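PDB 3TW0: cell wall surface anchor family protein from Streptococcus agalactiae serogroup V, which forms the adhesive tip pilin of a group B streptococcal pilus, its magnesium-binding von Willebrand factor A domain probably mediating attachment to host surfaces. Local coordinates for residues A[304-309]-A[339-344]; A[208-213]-A[310-315]; A[78-83]-A[264-269]; A[248-253]-A[270-275]; A[189-194]-A[293-298]. The protein carries 2 engineered substitutions. One frame throughout, in Å; residues are numbered along the deposited sequence.

Interaction 1: A[304-309]-A[339-344]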
# COMPACT_ATOMS: atom_id res chain seq x y z
N PRO A 304 3.63 -8.51 5.29
CA PRO A 304 2.58 -9.21 4.56
C PRO A 304 2.69 -8.98 3.07
O PRO A 304 2.37 -9.89 2.29
CB PRO A 304 1.27 -8.64 5.15
CG PRO A 304 1.71 -7.36 5.90
CD PRO A 304 3.08 -7.70 6.40
N THR A 305 3.18 -7.80 2.66
CA THR A 305 3.34 -7.56 1.23
C THR A 305 4.40 -8.49 0.55
O THR A 305 4.16 -8.99 -0.56
CB THR A 305 3.65 -6.09 0.93
OG1 THR A 305 2.66 -5.25 1.57
CG2 THR A 305 3.63 -5.85 -0.55
N THR A 306 5.55 -8.66 1.22
CA THR A 306 6.65 -9.55 0.75
C THR A 306 6.18 -11.00 0.67
O THR A 306 6.43 -11.70 -0.32
CB THR A 306 7.90 -9.43 1.68
OG1 THR A 306 8.33 -8.06 1.72
CG2 THR A 306 9.08 -10.29 1.16
N LEU A 307 5.46 -11.44 1.70
CA LEU A 307 4.91 -12.77 1.74
C LEU A 307 3.93 -12.97 0.59
O LEU A 307 3.94 -14.00 -0.10
CB LEU A 307 4.28 -13.06 3.09
CG LEU A 307 5.20 -13.24 4.31
CD1 LEU A 307 4.38 -13.17 5.59
CD2 LEU A 307 6.03 -14.57 4.25
N TYR A 308 3.09 -11.97 0.34
CA TYR A 308 2.18 -12.09 -0.78
C TYR A 308 2.97 -12.14 -2.09
O TYR A 308 2.66 -12.95 -2.97
CB TYR A 308 1.16 -10.94 -0.85
CG TYR A 308 0.59 -10.89 -2.22
CD1 TYR A 308 -0.47 -11.70 -2.59
CD2 TYR A 308 1.20 -10.11 -3.20
CE1 TYR A 308 -0.95 -11.70 -3.89
CE2 TYR A 308 0.74 -10.10 -4.50
CZ TYR A 308 -0.34 -10.89 -4.84
OH TYR A 308 -0.77 -10.85 -6.15
N PHE A 309 3.97 -11.28 -2.21
CA PHE A 309 4.81 -11.23 -3.41
C PHE A 309 5.44 -12.61 -3.65
O PHE A 309 5.32 -13.18 -4.74
CB PHE A 309 5.89 -10.16 -3.27
CG PHE A 309 6.80 -10.03 -4.48
CD1 PHE A 309 6.46 -9.18 -5.54
CD2 PHE A 309 8.00 -10.76 -4.55
CE1 PHE A 309 7.30 -9.07 -6.68
CE2 PHE A 309 8.83 -10.66 -5.66
CZ PHE A 309 8.50 -9.81 -6.72
N GLU A 339 14.68 0.11 1.59
CA GLU A 339 15.52 -0.58 0.59
C GLU A 339 15.35 -2.09 0.61
O GLU A 339 15.16 -2.74 -0.43
CB GLU A 339 17.02 -0.27 0.78
CG GLU A 339 17.35 1.19 0.99
CD GLU A 339 18.81 1.51 0.71
OE1 GLU A 339 19.67 0.59 0.79
OE2 GLU A 339 19.09 2.68 0.39
N LYS A 340 15.50 -2.66 1.81
CA LYS A 340 15.33 -4.07 2.02
C LYS A 340 13.95 -4.48 1.51
O LYS A 340 13.82 -5.44 0.78
CB LYS A 340 15.50 -4.41 3.51
CG LYS A 340 16.97 -4.47 3.99
CD LYS A 340 17.01 -4.79 5.48
CE LYS A 340 18.45 -4.97 5.98
NZ LYS A 340 18.46 -5.31 7.45
N PHE A 341 12.92 -3.71 1.87
CA PHE A 341 11.58 -4.01 1.36
C PHE A 341 11.52 -4.02 -0.17
O PHE A 341 11.00 -4.97 -0.78
CB PHE A 341 10.49 -3.09 1.92
CG PHE A 341 9.18 -3.28 1.23
CD1 PHE A 341 8.46 -4.46 1.40
CD2 PHE A 341 8.73 -2.34 0.31
CE1 PHE A 341 7.24 -4.65 0.70
CE2 PHE A 341 7.54 -2.52 -0.38
CZ PHE A 341 6.79 -3.66 -0.19
N MET A 342 12.09 -2.99 -0.80
CA MET A 342 12.07 -2.93 -2.24
C MET A 342 12.81 -4.07 -2.89
O MET A 342 12.35 -4.62 -3.89
CB MET A 342 12.56 -1.57 -2.74
CG MET A 342 11.52 -0.45 -2.56
SD MET A 342 12.13 1.19 -3.08
CE MET A 342 11.85 1.06 -4.82
N GLN A 343 13.95 -4.43 -2.29
CA GLN A 343 14.77 -5.57 -2.74
C GLN A 343 13.97 -6.83 -2.56
O GLN A 343 13.98 -7.68 -3.45
CB GLN A 343 16.07 -5.65 -1.91
CG GLN A 343 17.13 -4.64 -2.33
CD GLN A 343 18.25 -4.45 -1.29
OE1 GLN A 343 18.10 -4.76 -0.10
NE2 GLN A 343 19.37 -3.91 -1.74
N SER A 344 13.27 -6.93 -1.43
CA SER A 344 12.40 -8.09 -1.11
C SER A 344 11.32 -8.38 -2.16
O SER A 344 10.94 -9.54 -2.33
CB SER A 344 11.75 -7.96 0.28
OG SER A 344 10.53 -7.22 0.22

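Interaction 2: A[208-213]-A[310-315]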
# COMPACT_ATOMS: atom_id res chain seq x y z
N GLY A 208 6.63 -17.37 1.29
CA GLY A 208 5.39 -16.57 1.06
C GLY A 208 4.14 -17.26 1.54
O GLY A 208 4.20 -18.36 2.11
N ILE A 209 3.00 -16.63 1.26
CA ILE A 209 1.70 -17.12 1.64
C ILE A 209 0.78 -16.93 0.43
O ILE A 209 0.86 -15.89 -0.28
CB ILE A 209 1.12 -16.31 2.83
CG1 ILE A 209 1.97 -16.52 4.09
CG2 ILE A 209 -0.35 -16.68 3.08
CD1 ILE A 209 1.45 -15.77 5.37
N LEU A 210 -0.06 -17.93 0.18
CA LEU A 210 -0.94 -17.90 -0.98
C LEU A 210 -2.05 -16.88 -0.76
O LEU A 210 -2.43 -16.61 0.37
CB LEU A 210 -1.54 -19.28 -1.28
CG LEU A 210 -0.64 -20.36 -1.91
CD1 LEU A 210 -1.32 -21.74 -1.85
CD2 LEU A 210 -0.17 -20.04 -3.36
N GLN A 211 -2.57 -16.33 -1.86
CA GLN A 211 -3.73 -15.43 -1.79
C GLN A 211 -4.88 -15.97 -0.92
O GLN A 211 -5.49 -15.21 -0.14
CB GLN A 211 -4.25 -15.09 -3.19
CG GLN A 211 -5.35 -14.01 -3.17
CD GLN A 211 -5.61 -13.39 -4.52
OE1 GLN A 211 -4.71 -12.85 -5.16
NE2 GLN A 211 -6.86 -13.43 -4.94
N GLU A 212 -5.14 -17.27 -1.04
CA GLU A 212 -6.27 -17.90 -0.35
C GLU A 212 -6.20 -17.77 1.20
O GLU A 212 -7.20 -17.96 1.88
CB GLU A 212 -6.39 -19.37 -0.75
CG GLU A 212 -5.20 -20.19 -0.26
CD GLU A 212 -5.28 -21.64 -0.67
OE1 GLU A 212 -5.54 -21.89 -1.85
OE2 GLU A 212 -5.09 -22.52 0.18
N ASP A 213 -5.00 -17.49 1.73
CA ASP A 213 -4.83 -17.33 3.16
C ASP A 213 -4.68 -15.86 3.54
O ASP A 213 -4.23 -15.55 4.65
CB ASP A 213 -3.62 -18.11 3.68
CG ASP A 213 -3.81 -19.60 3.54
OD1 ASP A 213 -4.83 -20.14 4.04
OD2 ASP A 213 -2.94 -20.24 2.92
N ASN A 310 6.09 -13.13 -2.61
CA ASN A 310 6.82 -14.39 -2.72
C ASN A 310 5.91 -15.60 -2.91
O ASN A 310 6.33 -16.59 -3.47
CB ASN A 310 7.73 -14.59 -1.50
CG ASN A 310 8.95 -13.68 -1.51
OD1 ASN A 310 9.34 -13.17 -2.56
ND2 ASN A 310 9.57 -13.46 -0.34
N GLY A 311 4.68 -15.51 -2.46
CA GLY A 311 3.73 -16.60 -2.60
C GLY A 311 3.04 -16.66 -3.95
O GLY A 311 2.68 -17.75 -4.42
N ASN A 312 2.83 -15.50 -4.57
CA ASN A 312 1.87 -15.40 -5.69
C ASN A 312 2.44 -14.72 -6.95
O ASN A 312 1.87 -14.87 -8.04
CB ASN A 312 0.59 -14.66 -5.22
CG ASN A 312 -0.06 -15.29 -3.99
OD1 ASN A 312 -0.92 -16.15 -4.13
ND2 ASN A 312 0.35 -14.87 -2.78
N ILE A 313 3.53 -13.96 -6.79
CA ILE A 313 4.15 -13.27 -7.91
C ILE A 313 5.44 -13.92 -8.36
O ILE A 313 5.56 -14.28 -9.51
CB ILE A 313 4.47 -11.78 -7.62
CG1 ILE A 313 3.28 -11.05 -7.00
CG2 ILE A 313 5.02 -11.08 -8.88
CD1 ILE A 313 2.07 -10.88 -7.89
N ARG A 314 6.41 -14.02 -7.46
CA ARG A 314 7.76 -14.54 -7.76
C ARG A 314 7.72 -15.91 -8.45
O ARG A 314 8.44 -16.11 -9.42
CB ARG A 314 8.59 -14.63 -6.48
CG ARG A 314 10.06 -14.98 -6.71
CD ARG A 314 10.82 -15.07 -5.39
NE ARG A 314 11.95 -14.17 -5.51
CZ ARG A 314 12.08 -13.00 -4.89
NH1 ARG A 314 11.18 -12.58 -4.02
NH2 ARG A 314 13.15 -12.26 -5.12
N PRO A 315 6.86 -16.84 -7.98
CA PRO A 315 6.75 -18.13 -8.69
C PRO A 315 6.32 -18.06 -10.18
O PRO A 315 6.57 -19.02 -10.91
CB PRO A 315 5.68 -18.89 -7.88
CG PRO A 315 5.66 -18.26 -6.54
CD PRO A 315 6.01 -16.79 -6.77

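Interaction 3: A[78-83]-A[264-269]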
# COMPACT_ATOMS: atom_id res chain seq x y z
N ALA A 78 -10.56 5.85 17.43
CA ALA A 78 -11.69 5.13 18.05
C ALA A 78 -11.60 5.25 19.54
O ALA A 78 -10.54 5.59 20.08
CB ALA A 78 -11.69 3.65 17.64
N ASP A 79 -12.72 4.99 20.22
CA ASP A 79 -12.71 4.97 21.65
C ASP A 79 -12.20 3.60 22.12
O ASP A 79 -11.74 2.77 21.29
CB ASP A 79 -14.09 5.35 22.24
CG ASP A 79 -15.16 4.27 22.06
OD1 ASP A 79 -14.80 3.12 21.72
OD2 ASP A 79 -16.38 4.58 22.24
N GLN A 80 -12.30 3.36 23.43
CA GLN A 80 -11.77 2.15 24.06
C GLN A 80 -12.52 0.89 23.66
O GLN A 80 -12.00 -0.22 23.84
CB GLN A 80 -11.75 2.31 25.58
CG GLN A 80 -13.12 2.16 26.24
CD GLN A 80 -13.07 2.39 27.73
OE1 GLN A 80 -12.32 3.24 28.22
NE2 GLN A 80 -13.89 1.64 28.45
N ASN A 81 -13.71 1.05 23.09
CA ASN A 81 -14.46 -0.09 22.53
C ASN A 81 -14.33 -0.31 21.01
O ASN A 81 -15.02 -1.17 20.44
CB ASN A 81 -15.94 -0.02 22.94
CG ASN A 81 -16.10 -0.01 24.43
OD1 ASN A 81 -15.50 -0.83 25.13
ND2 ASN A 81 -16.87 0.95 24.94
N GLY A 82 -13.47 0.44 20.35
CA GLY A 82 -13.35 0.33 18.88
C GLY A 82 -14.39 1.16 18.13
O GLY A 82 -14.54 1.03 16.92
N LYS A 83 -15.16 2.00 18.83
CA LYS A 83 -16.15 2.84 18.14
C LYS A 83 -15.44 4.03 17.52
O LYS A 83 -14.71 4.72 18.20
CB LYS A 83 -17.24 3.32 19.09
CG LYS A 83 -18.34 4.08 18.36
CD LYS A 83 -19.60 4.14 19.20
CE LYS A 83 -20.82 3.88 18.29
NZ LYS A 83 -21.20 5.13 17.71
N GLY A 264 -23.22 5.91 21.83
CA GLY A 264 -22.57 4.79 22.52
C GLY A 264 -21.07 4.91 22.76
O GLY A 264 -20.41 3.93 23.12
N TYR A 265 -20.52 6.10 22.58
CA TYR A 265 -19.12 6.32 22.87
C TYR A 265 -18.81 6.19 24.35
O TYR A 265 -19.65 6.53 25.20
CB TYR A 265 -18.70 7.70 22.40
CG TYR A 265 -18.63 7.84 20.90
CD1 TYR A 265 -19.66 8.43 20.18
CD2 TYR A 265 -17.52 7.40 20.20
CE1 TYR A 265 -19.57 8.59 18.79
CE2 TYR A 265 -17.42 7.54 18.82
CZ TYR A 265 -18.44 8.14 18.13
OH TYR A 265 -18.30 8.27 16.77
N ALA A 266 -17.62 5.68 24.65
CA ALA A 266 -17.14 5.66 26.02
C ALA A 266 -16.73 7.08 26.37
O ALA A 266 -15.77 7.61 25.80
CB ALA A 266 -15.95 4.72 26.15
N ILE A 267 -17.47 7.70 27.29
CA ILE A 267 -17.19 9.07 27.70
C ILE A 267 -16.96 9.09 29.20
O ILE A 267 -17.85 8.74 29.96
CB ILE A 267 -18.34 10.05 27.37
CG1 ILE A 267 -18.85 9.84 25.95
CG2 ILE A 267 -17.89 11.49 27.58
CD1 ILE A 267 -20.18 10.51 25.69
N ASN A 268 -15.76 9.48 29.61
CA ASN A 268 -15.42 9.56 31.02
C ASN A 268 -15.25 11.02 31.41
O ASN A 268 -14.15 11.58 31.29
CB ASN A 268 -14.16 8.75 31.32
CG ASN A 268 -13.75 8.83 32.80
OD1 ASN A 268 -14.27 9.64 33.58
ND2 ASN A 268 -12.81 7.99 33.19
N SER A 269 -16.35 11.62 31.86
CA SER A 269 -16.41 13.00 32.36
C SER A 269 -15.49 14.07 31.76
O SER A 269 -14.42 14.33 32.31
CB SER A 269 -16.25 13.01 33.88
OG SER A 269 -15.08 12.34 34.32
O HOH W 1 -17.85 2.65 22.73

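Interaction 4: A[248-253]-A[270-275]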
# COMPACT_ATOMS: atom_id res chain seq x y z
N ALA A 248 -3.87 10.80 24.35
CA ALA A 248 -4.78 11.87 23.94
C ALA A 248 -6.24 11.54 24.19
O ALA A 248 -6.62 10.38 24.31
CB ALA A 248 -4.57 12.26 22.48
N ALA A 249 -7.05 12.59 24.29
CA ALA A 249 -8.47 12.44 24.49
C ALA A 249 -9.25 13.46 23.64
O ALA A 249 -8.72 14.47 23.20
CB ALA A 249 -8.81 12.59 25.97
N TYR A 250 -10.51 13.16 23.39
CA TYR A 250 -11.39 14.04 22.65
C TYR A 250 -12.38 14.62 23.65
O TYR A 250 -13.23 13.89 24.18
CB TYR A 250 -12.14 13.21 21.61
CG TYR A 250 -13.13 13.94 20.72
CD1 TYR A 250 -12.73 14.45 19.50
CD2 TYR A 250 -14.46 14.06 21.09
CE1 TYR A 250 -13.62 15.09 18.68
CE2 TYR A 250 -15.37 14.70 20.26
CZ TYR A 250 -14.94 15.23 19.06
OH TYR A 250 -15.83 15.88 18.24
N ARG A 251 -12.26 15.91 23.94
CA ARG A 251 -13.23 16.58 24.79
C ARG A 251 -14.56 16.65 24.05
O ARG A 251 -14.61 17.15 22.94
CB ARG A 251 -12.75 17.99 25.15
CG ARG A 251 -13.54 18.66 26.26
CD ARG A 251 -12.86 19.96 26.65
NE ARG A 251 -13.65 20.71 27.61
CZ ARG A 251 -13.11 21.52 28.53
NH1 ARG A 251 -11.79 21.67 28.61
NH2 ARG A 251 -13.91 22.16 29.37
N VAL A 252 -15.63 16.15 24.64
CA VAL A 252 -16.93 16.32 23.98
C VAL A 252 -17.66 17.60 24.43
O VAL A 252 -17.82 17.83 25.62
CB VAL A 252 -17.82 15.02 23.97
CG1 VAL A 252 -17.30 13.95 24.95
CG2 VAL A 252 -19.30 15.32 24.16
N PRO A 253 -18.05 18.45 23.46
CA PRO A 253 -18.72 19.71 23.78
C PRO A 253 -20.09 19.54 24.47
O PRO A 253 -20.75 18.52 24.26
CB PRO A 253 -18.88 20.38 22.40
CG PRO A 253 -17.76 19.78 21.57
CD PRO A 253 -17.73 18.35 22.02
N GLY A 270 -15.83 14.66 30.62
CA GLY A 270 -16.61 14.05 29.56
C GLY A 270 -15.62 13.95 28.39
O GLY A 270 -15.72 14.70 27.42
N TYR A 271 -14.64 13.05 28.51
CA TYR A 271 -13.62 12.80 27.49
C TYR A 271 -13.72 11.39 26.90
O TYR A 271 -13.87 10.40 27.65
CB TYR A 271 -12.22 12.93 28.09
CG TYR A 271 -11.79 14.32 28.46
CD1 TYR A 271 -11.98 14.79 29.76
CD2 TYR A 271 -11.19 15.17 27.52
CE1 TYR A 271 -11.59 16.06 30.13
CE2 TYR A 271 -10.80 16.45 27.87
CZ TYR A 271 -11.01 16.89 29.19
OH TYR A 271 -10.64 18.14 29.59
N ILE A 272 -13.59 11.29 25.58
CA ILE A 272 -13.39 10.01 24.89
C ILE A 272 -11.89 9.81 24.68
O ILE A 272 -11.25 10.54 23.89
CB ILE A 272 -14.10 9.98 23.53
CG1 ILE A 272 -15.59 10.29 23.69
CG2 ILE A 272 -13.88 8.64 22.85
CD1 ILE A 272 -16.30 10.46 22.38
N TYR A 273 -11.32 8.86 25.42
CA TYR A 273 -9.90 8.55 25.29
C TYR A 273 -9.70 7.81 23.97
O TYR A 273 -10.51 6.93 23.63
CB TYR A 273 -9.39 7.77 26.50
CG TYR A 273 -9.26 8.71 27.68
CD1 TYR A 273 -10.37 9.02 28.49
CD2 TYR A 273 -8.05 9.37 27.93
CE1 TYR A 273 -10.26 9.93 29.57
CE2 TYR A 273 -7.93 10.28 28.99
CZ TYR A 273 -9.04 10.55 29.81
OH TYR A 273 -8.90 11.45 30.85
N LEU A 274 -8.66 8.20 23.24
CA LEU A 274 -8.45 7.82 21.84
C LEU A 274 -7.48 6.65 21.66
O LEU A 274 -6.42 6.58 22.31
CB LEU A 274 -7.98 9.04 21.04
CG LEU A 274 -8.97 10.22 21.07
CD1 LEU A 274 -8.38 11.39 20.38
CD2 LEU A 274 -10.36 9.88 20.47
N TYR A 275 -7.88 5.72 20.78
CA TYR A 275 -7.09 4.57 20.38
C TYR A 275 -7.02 4.56 18.86
O TYR A 275 -7.94 5.05 18.16
CB TYR A 275 -7.77 3.25 20.85
CG TYR A 275 -7.91 3.12 22.35
CD1 TYR A 275 -8.82 3.90 23.05
CD2 TYR A 275 -7.13 2.22 23.07
CE1 TYR A 275 -8.94 3.82 24.41
CE2 TYR A 275 -7.26 2.12 24.46
CZ TYR A 275 -8.17 2.92 25.11
OH TYR A 275 -8.32 2.86 26.46

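Interaction 5: A[189-194]-A[293-298]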
# COMPACT_ATOMS: atom_id res chain seq x y z
N SER A 189 -7.02 -24.08 18.71
CA SER A 189 -5.87 -24.05 19.64
C SER A 189 -4.47 -23.97 18.97
O SER A 189 -3.52 -23.58 19.64
CB SER A 189 -5.91 -25.21 20.62
OG SER A 189 -5.68 -26.42 19.91
N THR A 190 -4.34 -24.31 17.69
CA THR A 190 -3.05 -24.16 17.01
C THR A 190 -2.52 -22.74 17.21
O THR A 190 -3.24 -21.76 16.95
CB THR A 190 -3.19 -24.43 15.52
OG1 THR A 190 -3.68 -25.76 15.31
CG2 THR A 190 -1.85 -24.28 14.80
N SER A 191 -1.28 -22.63 17.72
CA SER A 191 -0.66 -21.32 17.95
C SER A 191 -0.60 -20.52 16.65
O SER A 191 -0.52 -21.09 15.57
CB SER A 191 0.77 -21.45 18.50
OG SER A 191 1.63 -21.92 17.48
N TYR A 192 -0.58 -19.19 16.76
CA TYR A 192 -0.44 -18.37 15.57
C TYR A 192 0.87 -18.67 14.81
O TYR A 192 0.87 -18.68 13.57
CB TYR A 192 -0.58 -16.88 15.90
CG TYR A 192 -1.98 -16.50 16.33
CD1 TYR A 192 -3.07 -16.71 15.45
CD2 TYR A 192 -2.23 -15.91 17.59
CE1 TYR A 192 -4.38 -16.36 15.83
CE2 TYR A 192 -3.55 -15.53 17.96
CZ TYR A 192 -4.60 -15.78 17.06
OH TYR A 192 -5.88 -15.45 17.36
N GLN A 193 1.96 -18.94 15.53
CA GLN A 193 3.21 -19.30 14.86
C GLN A 193 3.05 -20.57 14.01
O GLN A 193 3.45 -20.61 12.85
CB GLN A 193 4.39 -19.44 15.83
CG GLN A 193 5.74 -19.66 15.09
CD GLN A 193 6.13 -18.47 14.20
OE1 GLN A 193 6.22 -17.34 14.68
NE2 GLN A 193 6.37 -18.73 12.92
N ASN A 194 2.44 -21.61 14.58
CA ASN A 194 2.20 -22.82 13.81
C ASN A 194 1.20 -22.58 12.67
O ASN A 194 1.29 -23.21 11.63
CB ASN A 194 1.76 -23.98 14.71
CG ASN A 194 2.90 -24.53 15.58
OD1 ASN A 194 4.07 -24.45 15.20
ND2 ASN A 194 2.57 -25.09 16.75
N SER A 293 -1.54 -11.75 19.95
CA SER A 293 -0.84 -13.01 19.79
C SER A 293 0.40 -13.11 20.68
O SER A 293 1.18 -12.16 20.77
CB SER A 293 -0.42 -13.17 18.32
OG SER A 293 0.54 -14.21 18.18
N ALA A 294 0.57 -14.24 21.34
CA ALA A 294 1.75 -14.49 22.16
C ALA A 294 2.80 -15.27 21.36
O ALA A 294 3.87 -15.65 21.89
CB ALA A 294 1.36 -15.27 23.42
N THR A 295 2.50 -15.55 20.10
CA THR A 295 3.55 -16.13 19.24
C THR A 295 3.82 -15.25 18.02
O THR A 295 4.45 -14.22 18.15
CB THR A 295 3.27 -17.61 18.86
OG1 THR A 295 2.07 -17.70 18.09
CG2 THR A 295 3.16 -18.51 20.09
N LYS A 296 3.38 -15.66 16.84
CA LYS A 296 3.68 -14.91 15.63
C LYS A 296 2.97 -13.56 15.72
O LYS A 296 1.77 -13.53 16.08
CB LYS A 296 3.15 -15.66 14.39
CG LYS A 296 3.41 -14.94 13.03
CD LYS A 296 4.92 -14.87 12.73
CE LYS A 296 5.23 -13.76 11.76
NZ LYS A 296 6.65 -13.69 11.29
N GLN A 297 3.68 -12.49 15.35
CA GLN A 297 3.11 -11.13 15.27
C GLN A 297 3.50 -10.42 13.99
O GLN A 297 4.70 -10.35 13.63
CB GLN A 297 3.53 -10.26 16.47
CG GLN A 297 2.92 -10.65 17.84
CD GLN A 297 3.47 -9.81 18.98
OE1 GLN A 297 2.94 -9.80 20.09
NE2 GLN A 297 4.54 -9.09 18.72
N ILE A 298 2.50 -9.90 13.29
CA ILE A 298 2.75 -9.06 12.10
C ILE A 298 2.88 -7.63 12.62
O ILE A 298 2.01 -7.16 13.33
CB ILE A 298 1.60 -9.20 11.07
CG1 ILE A 298 1.39 -10.68 10.68
CG2 ILE A 298 1.78 -8.29 9.86
CD1 ILE A 298 2.56 -11.34 9.95
O HOH W 2 7.77 -16.18 11.48

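Interaction 1: A[304-309]-A[339-344]
Phe-341 and Ser-344, one helical turn apart on helix 335-344, meet Thr-305, Thr-306 and Phe-309 of helix 302-312. The two axes run nearly parallel, 16° apart and 10.1 Å from each other. Such neighbouring helices belong to the alpha/beta vWFA fold, where strand 319-324 follows the first and precedes the second. In Phe-341, chi1 of 171° puts CG anti to the backbone N; the ring beyond it meets the other helix with its edge. Thr-305 CG2 lies in the ring plane, 3.9 Å from Phe-341 CZ, and Thr-306 OG1 lies near that plane, 3.6 Å from Phe-341 CD1. The ring also touches Pro-176, and its side chain is about 7 Å from that of Thr-143, a magnesium ligand. Ser-344 follows. Its OG donates to Phe-341 O in the carbonyl plane, on a lone pair, and lies 2.8 Å from Thr-306 OG1, while Thr-306 CG2 packs on Ser-344 CB. Ser-344 O approaches Phe-309 CD2 obliquely at 3.9 Å. The hydroxyls of Thr-306 and Ser-344 each have a carbonyl partner on their own helix, Gly-302 O and Phe-341 O, so the proton between the two hydroxyls is not settled.

Interaction 2: A[208-213]-A[310-315]
Asn-312, in the last turn of helix 302-312 of the vWFA-type fold, grips the backbone of the loop 208-213 with both ends of its carboxamide. OD1 accepts from Gln-211 N at 2.8 Å, with an N-H...O angle of 151° and the donor tilted 21° from the carbonyl plane. ND2 points back to Ile-209 O, 2.7 Å away, in a weak, bent bond of 129°. The side chain thus engages two loop residues two positions apart, Ile-209 and Gln-211. Next to this clamp two glycines bring the chain segments close: the CA atoms of Gly-208 and Gly-311 are 4.0 Å apart, and Gly-208 CA also lies 4.0 Å from Asn-310 CB. In the second shell, Tyr-308 O accepts from Asn-312 ND2 and Ser-207 O from Asn-310 ND2, which positions both amides. Ile-209 turns its side chain from this contact onto Leu-307 and onto Phe-196 and Phe-199 of helix 192-201, seating the loop between two helices. At the margin, Leu-210 bends its tip back, with CD2 3.8 Å from Gly-311 O and 4.0 Å from Asn-312 OD1.

Interaction 3: A[78-83]-A[264-269]
Lys-83 lies across Tyr-265 at about a right angle, and together with Asp-79 it makes the close-packed part of this contact. Lys-83 CD sits over the centre of the ring, 4.0 Å from the centroid in a CH-pi contact. The chain then bends at chi3 and chi4, and NZ returns over the same face, 4.3 Å from the centroid, as a cation-pi partner. Lys-83 NZ has a second, weak bond to Glu-263 O, and Tyr-265 OH is hydrogen-bonded to Ala-84 O. Beside the ring, Asp-79 OD2 accepts from Ala-266 N at 2.9 Å with a nearly straight N-H...O angle of 165°, the donor standing above the carboxylate plane. The other oxygen, OD1, takes Asn-81 N and Lys-83 N from opposite faces of that plane. The first of these bonds closes an Asx turn, superposed on a type I beta turn from Asp-79 to Gly-82 that joins antiparallel strands 70-78 and 84-85. Facing it, Gly-264 ends helix 257-263 in a Schellman motif. Toward solvent the fit is looser. Gln-80 CG rests 3.8 Å from Ala-266 CB, and Asn-81 ND2 comes no closer to that methyl than 4.1 Å. One water bridges the gap here, donating to Asp-79 OD2 and to Gly-264 O and accepting from Asn-81 ND2 at 3.0 Å.

Interaction 4: A[248-253]-A[270-275]
Tyr-250 and Ile-272 form the central, hydrogen-bonded pair of two short antiparallel strands, 249-251 and 271-273, whose directions differ by 160°. Tyr-250 N donates to Ile-272 O at 2.8 Å, and Ile-272 N returns the bond to Tyr-250 O at 3.0 Å. Beyond the strand ends, Leu-274 N to Ala-248 O and Val-252 N to Gly-270 O continue the pattern. Ala-249 with Tyr-273 and Arg-251 with Tyr-271 are the non-hydrogen-bonded pairs. Aromatic contacts occupy the face that these two pairs share. Ala-249 CB sits over the Tyr-273 ring, offset toward the rim and 4.1 Å from the centroid, in a CH-pi contact. The same methyl touches Tyr-271 CD2 at 3.8 Å. Arg-251, with CG anti to the backbone N (chi1 -168°) and extended to NE, runs past Tyr-271, CB against CE2 at 3.7 Å, its guanidinium turned 61° from the ring plane. Apolar packing dominates the other face, where Tyr-250 CB meets Leu-274 CD2 at 3.9 Å. There Tyr-250, Val-252 and Ile-272 press on Met-260 of helix 257-263, which lies in the connection between the strands. Strand 271-276 also pairs with strand 70-78, in an antiparallel sheet separate from the parallel vWFA sheet.

Interaction 5: A[189-194]-A[293-298]
Thr-295 makes the direct hydrogen bond of this contact: its OG1 accepts from Gln-193 N, in the first turn of helix 192-201, at 2.8 Å and 144°. OG1 lies between the backbone N and the carbonyl carbon of its own residue (chi1 63°), a rotation that turns it to the helix start. Two more hydroxyls, in three bonds, shape the segments internally. Ser-191 OG accepts from Asn-194 N at 3.0 Å. Ser-293 OG accepts from Thr-295 N in an ST turn and donates to Lys-296 O from above its carbonyl plane, folding the loop back on itself. In van der Waals contact, Tyr-192 CD2 lies 3.3 Å from Ser-293 OG and 3.4 Å from Ser-293 CB. The same ring meets Phe-184 with planes nearly perpendicular and also touches Pro-284. Gln-193 and Lys-296 both bend at chi2 and pass each other, with Gln-193 OE1 3.4 Å from Lys-296 CD. A water links their ends, accepting from Gln-193 NE2 at 3.2 Å and from Lys-296 NZ at 2.7 Å. The ammonium group also forms a salt bridge with Glu-303 and a cation-pi contact with Phe-196, and Gln-193 NE2 bonds Asn-197. The whole is an N-capped helix start: Ser-191 is the N-cap residue, and a threonine from a distant loop takes a second first-turn N-H.

Overall arrangement
The contacts fall into two groups. Interactions 1 and 2 share helix 302-312, with centres 12 Å apart, and join where Leu-307 O lies 3.1 Å from Ile-209 N, probably hydrogen-bonded. Interaction 5 meets interaction 1 through Ile-298 CG2, 3.7 Å from Pro-304 CD. Interactions 3 and 4 form the other group, centres 8 Å apart, joined by a probable bond from Tyr-275 N to Ala-78 O (2.8 Å) that adds strand 271-276 to strand 70-78. This group lies far from interaction 1, centres 36 and 38 Å away. Interaction 1 approaches the metal site, with the Phe-341 side chain about 10 Å from the bound magnesium; the others lie away from it.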